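Local coordinates for capsid fiber protein (Bacillus phage phi29, PDB 6QYY) that forms the fibers on the phage head, with an N-terminal base that assembles as a trimer and probably joins the fiber to the capsid, at residues D75-T78 with T84-P87; E100-Q103 with L107-L110; D25-I30 with G50-V55; Y16-Y21 with L77-D82. One frame throughout, in Å; residues are numbered along the deposited sequence.

Contact 1: D75-T78 with T84-P87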
loop_
_atom_site.group_PDB
_atom_site.type_symbol
_atom_site.label_atom_id
_atom_site.label_comp_id
_atom_site.label_asym_id
_atom_site.label_seq_id
_atom_site.Cartn_x
_atom_site.Cartn_y
_atom_site.Cartn_z
ATOM N N ASP A 75 19.385 -4.661 0.424
ATOM C CA ASP A 75 19.448 -4.133 1.784
ATOM C C ASP A 75 18.066 -3.697 2.251
ATOM O O ASP A 75 17.315 -3.070 1.503
ATOM C CB ASP A 75 20.396 -2.929 1.852
ATOM C CG ASP A 75 21.860 -3.331 1.936
ATOM O OD1 ASP A 75 22.144 -4.540 2.096
ATOM O OD2 ASP A 75 22.729 -2.432 1.835
ATOM N N ASN A 76 17.741 -4.013 3.499
ATOM C CA ASN A 76 16.604 -3.382 4.145
ATOM C C ASN A 76 16.981 -1.985 4.614
ATOM O O ASN A 76 18.100 -1.754 5.080
ATOM C CB ASN A 76 16.125 -4.223 5.319
ATOM C CG ASN A 76 15.781 -5.622 4.905
ATOM O OD1 ASN A 76 14.873 -5.819 4.099
ATOM N ND2 ASN A 76 16.496 -6.607 5.444
ATOM N N LEU A 77 16.032 -1.061 4.499
ATOM C CA LEU A 77 16.297 0.366 4.630
ATOM C C LEU A 77 15.429 1.007 5.700
ATOM O O LEU A 77 14.258 0.643 5.867
ATOM C CB LEU A 77 16.036 1.082 3.295
ATOM C CG LEU A 77 16.892 0.601 2.131
ATOM C CD1 LEU A 77 16.549 1.381 0.864
ATOM C CD2 LEU A 77 18.387 0.751 2.445
ATOM N N THR A 78 16.007 1.997 6.386
ATOM C CA THR A 78 15.323 2.902 7.304
ATOM C C THR A 78 15.800 4.326 7.038
ATOM O O THR A 78 16.661 4.567 6.190
ATOM C CB THR A 78 15.595 2.525 8.770
ATOM O OG1 THR A 78 14.701 3.255 9.628
ATOM C CG2 THR A 78 17.033 2.875 9.135
ATOM N N THR A 84 17.712 10.907 4.523
ATOM C CA THR A 84 18.223 9.951 3.564
ATOM C C THR A 84 17.759 8.553 3.950
ATOM O O THR A 84 17.151 8.337 5.006
ATOM C CB THR A 84 19.753 10.017 3.505
ATOM O OG1 THR A 84 20.323 9.664 4.786
ATOM C CG2 THR A 84 20.207 11.407 3.131
ATOM N N ALA A 85 18.044 7.594 3.077
ATOM C CA ALA A 85 17.777 6.187 3.340
ATOM C C ALA A 85 19.087 5.458 3.597
ATOM O O ALA A 85 20.074 5.681 2.888
ATOM C CB ALA A 85 17.048 5.539 2.165
ATOM N N VAL A 86 19.102 4.591 4.612
ATOM C CA VAL A 86 20.322 3.844 4.962
ATOM C C VAL A 86 19.958 2.413 5.319
ATOM O O VAL A 86 18.823 2.107 5.711
ATOM C CB VAL A 86 21.082 4.492 6.146
ATOM C CG1 VAL A 86 21.504 5.928 5.806
ATOM C CG2 VAL A 86 20.239 4.433 7.420
ATOM N N PRO A 87 20.923 1.497 5.182
ATOM C CA PRO A 87 20.694 0.112 5.615
ATOM C C PRO A 87 20.446 0.016 7.115
ATOM O O PRO A 87 20.948 0.813 7.912
ATOM C CB PRO A 87 21.996 -0.602 5.230
ATOM C CG PRO A 87 22.617 0.262 4.180
ATOM C CD PRO A 87 22.244 1.661 4.547
#

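Contact 2: E100-Q103 with L107-L110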
loop_
_atom_site.group_PDB
_atom_site.type_symbol
_atom_site.label_atom_id
_atom_site.label_comp_id
_atom_site.label_asym_id
_atom_site.label_seq_id
_atom_site.Cartn_x
_atom_site.Cartn_y
_atom_site.Cartn_z
ATOM N N GLU A 100 18.104 -1.320 -6.274
ATOM C CA GLU A 100 19.262 -0.829 -6.997
ATOM C C GLU A 100 20.384 -0.594 -5.995
ATOM O O GLU A 100 20.154 -0.458 -4.789
ATOM C CB GLU A 100 18.954 0.465 -7.772
ATOM C CG GLU A 100 17.811 0.349 -8.797
ATOM C CD GLU A 100 18.094 -0.665 -9.909
ATOM O OE1 GLU A 100 19.284 -0.943 -10.184
ATOM O OE2 GLU A 100 17.124 -1.180 -10.515
ATOM N N GLU A 101 21.605 -0.576 -6.510
ATOM C CA GLU A 101 22.795 -0.263 -5.736
ATOM C C GLU A 101 23.002 1.247 -5.726
ATOM O O GLU A 101 22.765 1.918 -6.735
ATOM C CB GLU A 101 23.999 -0.974 -6.358
ATOM C CG GLU A 101 25.327 -0.780 -5.673
ATOM C CD GLU A 101 26.417 -1.612 -6.325
ATOM O OE1 GLU A 101 26.085 -2.452 -7.190
ATOM O OE2 GLU A 101 27.602 -1.432 -5.975
ATOM N N ALA A 102 23.436 1.792 -4.591
ATOM C CA ALA A 102 23.686 3.228 -4.543
ATOM C C ALA A 102 24.792 3.534 -3.546
ATOM O O ALA A 102 24.752 3.059 -2.411
ATOM C CB ALA A 102 22.405 3.999 -4.184
ATOM N N GLN A 103 25.782 4.304 -3.980
ATOM C CA GLN A 103 26.746 4.868 -3.048
ATOM C C GLN A 103 26.128 6.052 -2.309
ATOM O O GLN A 103 25.121 6.624 -2.737
ATOM C CB GLN A 103 28.011 5.332 -3.775
ATOM C CG GLN A 103 28.814 4.240 -4.451
ATOM C CD GLN A 103 30.108 4.778 -5.057
ATOM O OE1 GLN A 103 30.099 5.771 -5.788
ATOM N NE2 GLN A 103 31.225 4.133 -4.742
ATOM N N LEU A 107 20.979 8.383 -5.765
ATOM C CA LEU A 107 19.558 8.074 -5.649
ATOM C C LEU A 107 19.367 6.559 -5.624
ATOM O O LEU A 107 19.785 5.865 -6.553
ATOM C CB LEU A 107 18.816 8.711 -6.823
ATOM C CG LEU A 107 17.344 9.063 -6.694
ATOM C CD1 LEU A 107 17.087 9.914 -5.462
ATOM C CD2 LEU A 107 16.852 9.767 -7.973
ATOM N N VAL A 108 18.761 6.031 -4.560
ATOM C CA VAL A 108 18.439 4.606 -4.497
ATOM C C VAL A 108 16.960 4.433 -4.832
ATOM O O VAL A 108 16.121 5.276 -4.489
ATOM C CB VAL A 108 18.793 3.992 -3.126
ATOM C CG1 VAL A 108 17.813 4.437 -2.042
ATOM C CG2 VAL A 108 18.809 2.460 -3.215
ATOM N N THR A 109 16.638 3.362 -5.548
ATOM C CA THR A 109 15.254 2.979 -5.768
ATOM C C THR A 109 14.921 1.853 -4.803
ATOM O O THR A 109 15.611 0.824 -4.784
ATOM C CB THR A 109 15.011 2.526 -7.203
ATOM O OG1 THR A 109 15.448 3.549 -8.096
ATOM C CG2 THR A 109 13.524 2.287 -7.423
ATOM N N LEU A 110 13.878 2.044 -4.010
ATOM C CA LEU A 110 13.496 1.064 -2.998
ATOM C C LEU A 110 12.026 0.716 -3.132
ATOM O O LEU A 110 11.212 1.534 -3.576
ATOM C CB LEU A 110 13.752 1.573 -1.578
ATOM C CG LEU A 110 12.987 2.833 -1.146
ATOM C CD1 LEU A 110 11.676 2.469 -0.403
ATOM C CD2 LEU A 110 13.867 3.720 -0.278
#

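Contact 3: D25-I30 with G50-V55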
loop_
_atom_site.group_PDB
_atom_site.type_symbol
_atom_site.label_atom_id
_atom_site.label_comp_id
_atom_site.label_asym_id
_atom_site.label_seq_id
_atom_site.Cartn_x
_atom_site.Cartn_y
_atom_site.Cartn_z
ATOM N N ASP A 25 0.323 25.204 12.628
ATOM C CA ASP A 25 -0.764 26.127 12.959
ATOM C C ASP A 25 -1.727 26.197 11.777
ATOM O O ASP A 25 -1.437 26.838 10.764
ATOM C CB ASP A 25 -0.210 27.502 13.312
ATOM C CG ASP A 25 -0.940 28.141 14.476
ATOM O OD1 ASP A 25 -0.269 28.648 15.401
ATOM O OD2 ASP A 25 -2.191 28.126 14.470
ATOM N N ASP A 26 -2.882 25.536 11.906
ATOM C CA ASP A 26 -3.901 25.477 10.856
ATOM C C ASP A 26 -3.365 24.884 9.554
ATOM O O ASP A 26 -3.947 25.093 8.487
ATOM C CB ASP A 26 -4.505 26.860 10.579
ATOM C CG ASP A 26 -5.668 27.179 11.480
ATOM O OD1 ASP A 26 -5.702 26.654 12.611
ATOM O OD2 ASP A 26 -6.548 27.961 11.059
ATOM N N ILE A 27 -2.264 24.135 9.612
ATOM C CA ILE A 27 -1.651 23.595 8.406
ATOM C C ILE A 27 -0.762 22.430 8.805
ATOM O O ILE A 27 -0.243 22.381 9.927
ATOM C CB ILE A 27 -0.859 24.689 7.646
ATOM C CG1 ILE A 27 -0.626 24.268 6.198
ATOM C CG2 ILE A 27 0.467 25.032 8.372
ATOM C CD1 ILE A 27 -0.209 25.408 5.313
ATOM N N ILE A 28 -0.615 21.469 7.889
ATOM C CA ILE A 28 0.345 20.387 8.055
ATOM C C ILE A 28 1.719 20.933 7.750
ATOM O O ILE A 28 1.904 21.670 6.778
ATOM C CB ILE A 28 0.022 19.195 7.132
ATOM C CG1 ILE A 28 -1.190 18.435 7.630
ATOM C CG2 ILE A 28 1.195 18.217 7.081
ATOM C CD1 ILE A 28 -1.012 17.795 9.021
ATOM N N GLU A 29 2.689 20.595 8.588
ATOM C CA GLU A 29 4.068 20.948 8.311
ATOM C C GLU A 29 4.830 19.705 7.867
ATOM O O GLU A 29 4.514 18.586 8.279
ATOM C CB GLU A 29 4.716 21.619 9.530
ATOM C CG GLU A 29 4.015 22.932 9.875
ATOM C CD GLU A 29 4.745 23.769 10.914
ATOM O OE1 GLU A 29 4.626 25.017 10.870
ATOM O OE2 GLU A 29 5.423 23.182 11.785
ATOM N N ILE A 30 5.782 19.897 6.963
ATOM C CA ILE A 30 6.655 18.817 6.533
ATOM C C ILE A 30 8.079 19.140 6.960
ATOM O O ILE A 30 8.469 20.306 7.118
ATOM C CB ILE A 30 6.591 18.581 5.009
ATOM C CG1 ILE A 30 6.982 19.847 4.258
ATOM C CG2 ILE A 30 5.200 18.079 4.571
ATOM C CD1 ILE A 30 7.203 19.611 2.750
ATOM N N GLY A 50 9.659 27.442 6.119
ATOM C CA GLY A 50 8.591 28.409 6.198
ATOM C C GLY A 50 7.822 28.652 4.917
ATOM O O GLY A 50 6.842 29.399 4.944
ATOM N N ASP A 51 8.212 28.044 3.804
ATOM C CA ASP A 51 7.487 28.259 2.561
ATOM C C ASP A 51 6.348 27.266 2.422
ATOM O O ASP A 51 6.401 26.149 2.941
ATOM C CB ASP A 51 8.404 28.123 1.347
ATOM C CG ASP A 51 9.229 29.377 1.092
ATOM O OD1 ASP A 51 9.069 30.366 1.845
ATOM O OD2 ASP A 51 10.028 29.369 0.132
ATOM N N LEU A 52 5.315 27.690 1.709
ATOM C CA LEU A 52 4.267 26.765 1.319
ATOM C C LEU A 52 4.746 25.885 0.177
ATOM O O LEU A 52 5.669 26.230 -0.566
ATOM C CB LEU A 52 3.007 27.508 0.894
ATOM C CG LEU A 52 2.351 28.291 2.012
ATOM C CD1 LEU A 52 1.313 29.225 1.445
ATOM C CD2 LEU A 52 1.739 27.319 2.995
ATOM N N THR A 53 4.103 24.728 0.048
ATOM C CA THR A 53 4.426 23.788 -1.008
ATOM C C THR A 53 3.214 22.904 -1.240
ATOM O O THR A 53 2.425 22.654 -0.329
ATOM C CB THR A 53 5.663 22.933 -0.681
ATOM O OG1 THR A 53 6.077 22.208 -1.851
ATOM C CG2 THR A 53 5.384 21.954 0.438
ATOM N N GLN A 54 3.064 22.451 -2.471
ATOM C CA GLN A 54 2.016 21.499 -2.807
ATOM C C GLN A 54 2.623 20.105 -2.765
ATOM O O GLN A 54 3.567 19.813 -3.509
ATOM C CB GLN A 54 1.412 21.801 -4.178
ATOM C CG GLN A 54 0.434 20.742 -4.645
ATOM C CD GLN A 54 -0.732 21.318 -5.427
ATOM O OE1 GLN A 54 -1.182 22.439 -5.165
ATOM N NE2 GLN A 54 -1.232 20.548 -6.392
ATOM N N VAL A 55 2.093 19.259 -1.888
ATOM C CA VAL A 55 2.574 17.887 -1.730
ATOM C C VAL A 55 1.700 16.987 -2.590
ATOM O O VAL A 55 0.500 16.868 -2.339
ATOM C CB VAL A 55 2.516 17.439 -0.261
ATOM C CG1 VAL A 55 3.033 15.998 -0.138
ATOM C CG2 VAL A 55 3.294 18.391 0.646
#

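Contact 4: Y16-Y21 with L77-D82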
loop_
_atom_site.group_PDB
_atom_site.type_symbol
_atom_site.label_atom_id
_atom_site.label_comp_id
_atom_site.label_asym_id
_atom_site.label_seq_id
_atom_site.Cartn_x
_atom_site.Cartn_y
_atom_site.Cartn_z
ATOM N N TYR A 16 14.047 14.375 -2.882
ATOM C CA TYR A 16 14.391 12.962 -2.739
ATOM C C TYR A 16 14.788 12.609 -1.315
ATOM O O TYR A 16 15.583 11.694 -1.103
ATOM C CB TYR A 16 15.490 12.538 -3.725
ATOM C CG TYR A 16 15.167 13.073 -5.094
ATOM C CD1 TYR A 16 13.959 12.734 -5.702
ATOM C CD2 TYR A 16 15.995 13.998 -5.735
ATOM C CE1 TYR A 16 13.598 13.246 -6.937
ATOM C CE2 TYR A 16 15.642 14.520 -6.999
ATOM C CZ TYR A 16 14.438 14.132 -7.578
ATOM O OH TYR A 16 14.046 14.618 -8.801
ATOM N N ARG A 17 14.224 13.310 -0.338
ATOM C CA ARG A 17 14.423 12.979 1.061
ATOM C C ARG A 17 13.107 12.542 1.684
ATOM O O ARG A 17 12.023 12.986 1.284
ATOM C CB ARG A 17 15.005 14.163 1.830
ATOM C CG ARG A 17 16.297 14.695 1.228
ATOM C CD ARG A 17 17.434 13.710 1.402
ATOM N NE ARG A 17 18.680 14.219 0.825
ATOM C CZ ARG A 17 19.561 14.960 1.488
ATOM N NH1 ARG A 17 19.333 15.287 2.751
ATOM N NH2 ARG A 17 20.670 15.378 0.888
ATOM N N LEU A 18 13.213 11.638 2.646
ATOM C CA LEU A 18 12.032 11.126 3.327
ATOM C C LEU A 18 11.424 12.207 4.209
ATOM O O LEU A 18 12.145 13.012 4.809
ATOM C CB LEU A 18 12.405 9.910 4.184
ATOM C CG LEU A 18 13.045 8.778 3.371
ATOM C CD1 LEU A 18 13.808 7.830 4.308
ATOM C CD2 LEU A 18 11.995 8.037 2.538
ATOM N N LEU A 19 10.093 12.217 4.291
ATOM C CA LEU A 19 9.355 13.275 4.972
ATOM C C LEU A 19 8.520 12.740 6.131
ATOM O O LEU A 19 8.004 11.612 6.096
ATOM C CB LEU A 19 8.411 14.007 4.018
ATOM C CG LEU A 19 8.993 14.739 2.819
ATOM C CD1 LEU A 19 7.839 15.258 1.942
ATOM C CD2 LEU A 19 9.909 15.871 3.292
ATOM N N ALA A 20 8.398 13.585 7.149
ATOM C CA ALA A 20 7.470 13.421 8.258
ATOM C C ALA A 20 6.413 14.521 8.192
ATOM O O ALA A 20 6.741 15.699 8.005
ATOM C CB ALA A 20 8.203 13.487 9.604
ATOM N N TYR A 21 5.155 14.144 8.376
ATOM C CA TYR A 21 4.094 15.129 8.485
ATOM C C TYR A 21 3.885 15.473 9.952
ATOM O O TYR A 21 3.921 14.592 10.815
ATOM C CB TYR A 21 2.799 14.594 7.886
ATOM C CG TYR A 21 2.861 14.302 6.417
ATOM C CD1 TYR A 21 3.848 14.862 5.612
ATOM C CD2 TYR A 21 1.930 13.449 5.828
ATOM C CE1 TYR A 21 3.881 14.596 4.229
ATOM C CE2 TYR A 21 1.955 13.194 4.468
ATOM C CZ TYR A 21 2.926 13.755 3.677
ATOM O OH TYR A 21 2.928 13.483 2.328
ATOM N N LEU A 77 16.032 -1.061 4.499
ATOM C CA LEU A 77 16.297 0.366 4.630
ATOM C C LEU A 77 15.429 1.007 5.700
ATOM O O LEU A 77 14.258 0.643 5.867
ATOM C CB LEU A 77 16.036 1.082 3.295
ATOM C CG LEU A 77 16.892 0.601 2.131
ATOM C CD1 LEU A 77 16.549 1.381 0.864
ATOM C CD2 LEU A 77 18.387 0.751 2.445
ATOM N N THR A 78 16.007 1.997 6.386
ATOM C CA THR A 78 15.323 2.902 7.304
ATOM C C THR A 78 15.800 4.326 7.038
ATOM O O THR A 78 16.661 4.567 6.190
ATOM C CB THR A 78 15.595 2.525 8.770
ATOM O OG1 THR A 78 14.701 3.255 9.628
ATOM C CG2 THR A 78 17.033 2.875 9.135
ATOM N N THR A 79 15.241 5.277 7.778
ATOM C CA THR A 79 15.646 6.669 7.648
ATOM C C THR A 79 17.005 6.899 8.306
ATOM O O THR A 79 17.225 6.496 9.452
ATOM C CB THR A 79 14.597 7.572 8.291
ATOM O OG1 THR A 79 13.316 7.274 7.739
ATOM C CG2 THR A 79 14.919 9.037 8.041
ATOM N N GLY A 80 17.918 7.536 7.578
ATOM C CA GLY A 80 19.197 7.979 8.114
ATOM C C GLY A 80 19.189 9.450 8.490
ATOM O O GLY A 80 18.151 10.016 8.853
ATOM N N LYS A 81 20.364 10.077 8.417
ATOM C CA LYS A 81 20.480 11.512 8.668
ATOM C C LYS A 81 19.874 12.326 7.521
ATOM O O LYS A 81 19.949 11.938 6.352
ATOM C CB LYS A 81 21.944 11.911 8.828
ATOM C CG LYS A 81 22.777 11.035 9.750
ATOM C CD LYS A 81 22.151 10.875 11.116
ATOM C CE LYS A 81 23.148 10.273 12.117
ATOM N NZ LYS A 81 24.403 11.054 12.240
ATOM N N ASP A 82 19.298 13.487 7.868
ATOM C CA ASP A 82 18.777 14.448 6.883
ATOM C C ASP A 82 17.775 13.814 5.920
ATOM O O ASP A 82 17.690 14.206 4.748
ATOM C CB ASP A 82 19.912 15.095 6.086
ATOM C CG ASP A 82 20.947 15.763 6.978
ATOM O OD1 ASP A 82 20.700 15.857 8.196
ATOM O OD2 ASP A 82 22.007 16.183 6.464
HETATM O O HOH W 1 22.546 16.742 3.135
#

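Contact 1: D75-T78 with T84-P87
T78 and V86 face each other as the antiparallel hydrogen-bonded pair of a beta hairpin. T78 N donates to V86 O at 2.9 Å, and V86 N returns the bond to T78 O at 2.9 Å. Both bonds are nearly straight, with N-H...O angles of 168°. Their side chains leave the sheet on the same face. There the methyl CG2 of T78 meets CG2 of V86 at 4.0 Å, the two side chains crossing at a slant. The T78 hydroxyl is turned away from the backbone N (chi1 -168°), and it hydrogen-bonds the main-chain O of T93. P87 is the other well-covered residue. It pairs with L77 in the non-hydrogen-bonded position, and their CA atoms are 4.5 Å apart. Here the strands are joined by CA-H...O contacts, with P87 CA 3.2 Å from N76 O and L77 CA 3.3 Å from V86 O. The proline ring also reaches D75, its CG lying 3.6 Å from D75 OD2. That carboxylate oxygen accepts a hydrogen bond from K72 N, and D75 OD1 is bonded by Q23 of the second subunit. L77 sends CD2 over the V86 carbonyl, 3.6 Å from V86 O. The hairpin lies at one side of an antiparallel sheet. Strand 85-87 comes last in the strand order, yet A85 also bonds to I66 of strand 62-66. Strand 96-98 flanks strand 76-79 on its other side.

Contact 2: E100-Q103 with L107-L110
A102 and V108 make the apolar centre of this contact. The methyl CB of A102 comes to 3.8 Å from V108 CB and 4.0 Å from V108 CG2. The same methyl also lies 4.0 Å from the main-chain L107 O. With CG1 set between the backbone N and the carbonyl carbon (chi1 73°), V108 has CG2 anti to its N, and CG2 comes 3.6 Å from E100 O. At the other end E100 and T109 lie alongside each other and point the same way. E100 CG is 3.9 Å from T109 CB and 4.0 Å from T109 OG1, and the glutamate chain bends just beyond CB (chi2 -62°). The two segments share no hydrogen bond. E100 N comes only to 3.6 Å from T109 O, and E100 N and E100 O are both buried without a polar partner in the model. Backbone bonds tie both segments to their surroundings. A102 bonds to I71, on which V108 also packs, and T109 bonds to V99, just before E100. From the second subunit, S4 packs on E100 and V3 on T109. Residues 100-103 belong to the loop of a beta hairpin, between strands 96-98 and 107-112. Strand 107-112 runs between strands 96-98 and 62-66 of the antiparallel sheet, and its bonds to 62-66 include V108 with V65 and L110 with W63.

Contact 3: D25-I30 with G50-V55
I27 and L52 meet through the ends of their side chains, with I27 CD1 3.6 Å from L52 CD2. This is the closest approach between the segments. The two chains slant across each other. I27 is extended, with CG1 opposite the backbone N (chi1 -161°), and this carries CD1 out to the leucine. L52 starts at an angle to the other segment, but its end swings nearer. A second group of contacts is centred on I30. Its CD1 touches the methyl CG2 of T53 at 3.8 Å, and the two side chains cross at about a right angle. The other branch, CG2, approaches CG2 of V55 at a looser 4.4 Å. All contacts between the segments are thus carbon to carbon, and their main chains stay well apart, with I30 CA and V55 CA 9.3 Å from each other. Polar bonding is directed elsewhere. The backbones of I28 and I30 bond to R8, and Q54 O accepts a bond from K45 NZ. V55 also packs on F5, A7 and Y21, and a bound sulfate, probably from the crystallisation liquor, lies about 4 Å from its side chain. Strand 3-9 runs between strands 28-32 and 52-57. The side chains meet across it, while the backbone directions of 27-30 and 52-55 differ by 69°. This is packing across the middle strand of a mixed beta-sheet, and the angle is consistent with marked twist.

Contact 4: Y16-Y21 with L77-D82
R17 and D82 lie side by side and point the same way, with the guanidinium and carboxylate planes only 9° apart. Their direct bond does not use the carboxylate. R17 NH1 donates to the main-chain D82 O at 2.8 Å, with an N-H...O angle of 148°. The acceptor sits at the edge of the guanidinium, near its plane. The arginine chain bends at chi2 (-69°) and folds round this carbonyl, with CD also 3.4 Å from D82 O. The charged ends stay apart, R17 NH1 being 4.7 Å from D82 OD2. A water at the guanidinium edge spans the gap. It accepts from R17 NH2 at 3.2 Å and donates a weak bond to D82 OD2 at 3.4 Å. D82 belongs to the turn of the beta hairpin formed by strands 76-79 and 85-87. The contact therefore joins that turn, in the antiparallel sheet, to the start of strand 18-23 in the mixed sheet. The backbone of L18 adds a bond to G83 in the same turn. Deeper in, L18 and T79 slide past each other in opposite directions. L18 CD1 lies against the threonine, 3.5 Å from T79 OG1 and 4.1 Å from T79 CG2. The hydroxyl of T79 is hydrogen-bonded to T37 O. L18 also packs on W63 and V65 of strand 62-66, and on F95.

Overall arrangement
Contact 4 lies near the middle of the chain, about 4 Å from its centre, and joins the two sheets. Contact 1 shares L77 and T78 with it, and their centres are about 9 Å apart. T84 O of contact 1 rests 3.5 Å from L18 CD1 of contact 4. Contact 2 belongs to the same antiparallel sheet as contact 1 and touches it through L110 CB and L77 CD1 at 3.7 Å. Contact 3 is in the mixed sheet, about 26 Å between centres from contact 1. It reaches contact 4 through Y21, whose OH is 3.5 Å from V55 CG1. The sulfate near V55 lies beside contact 3 and probably comes from the crystallisation liquor.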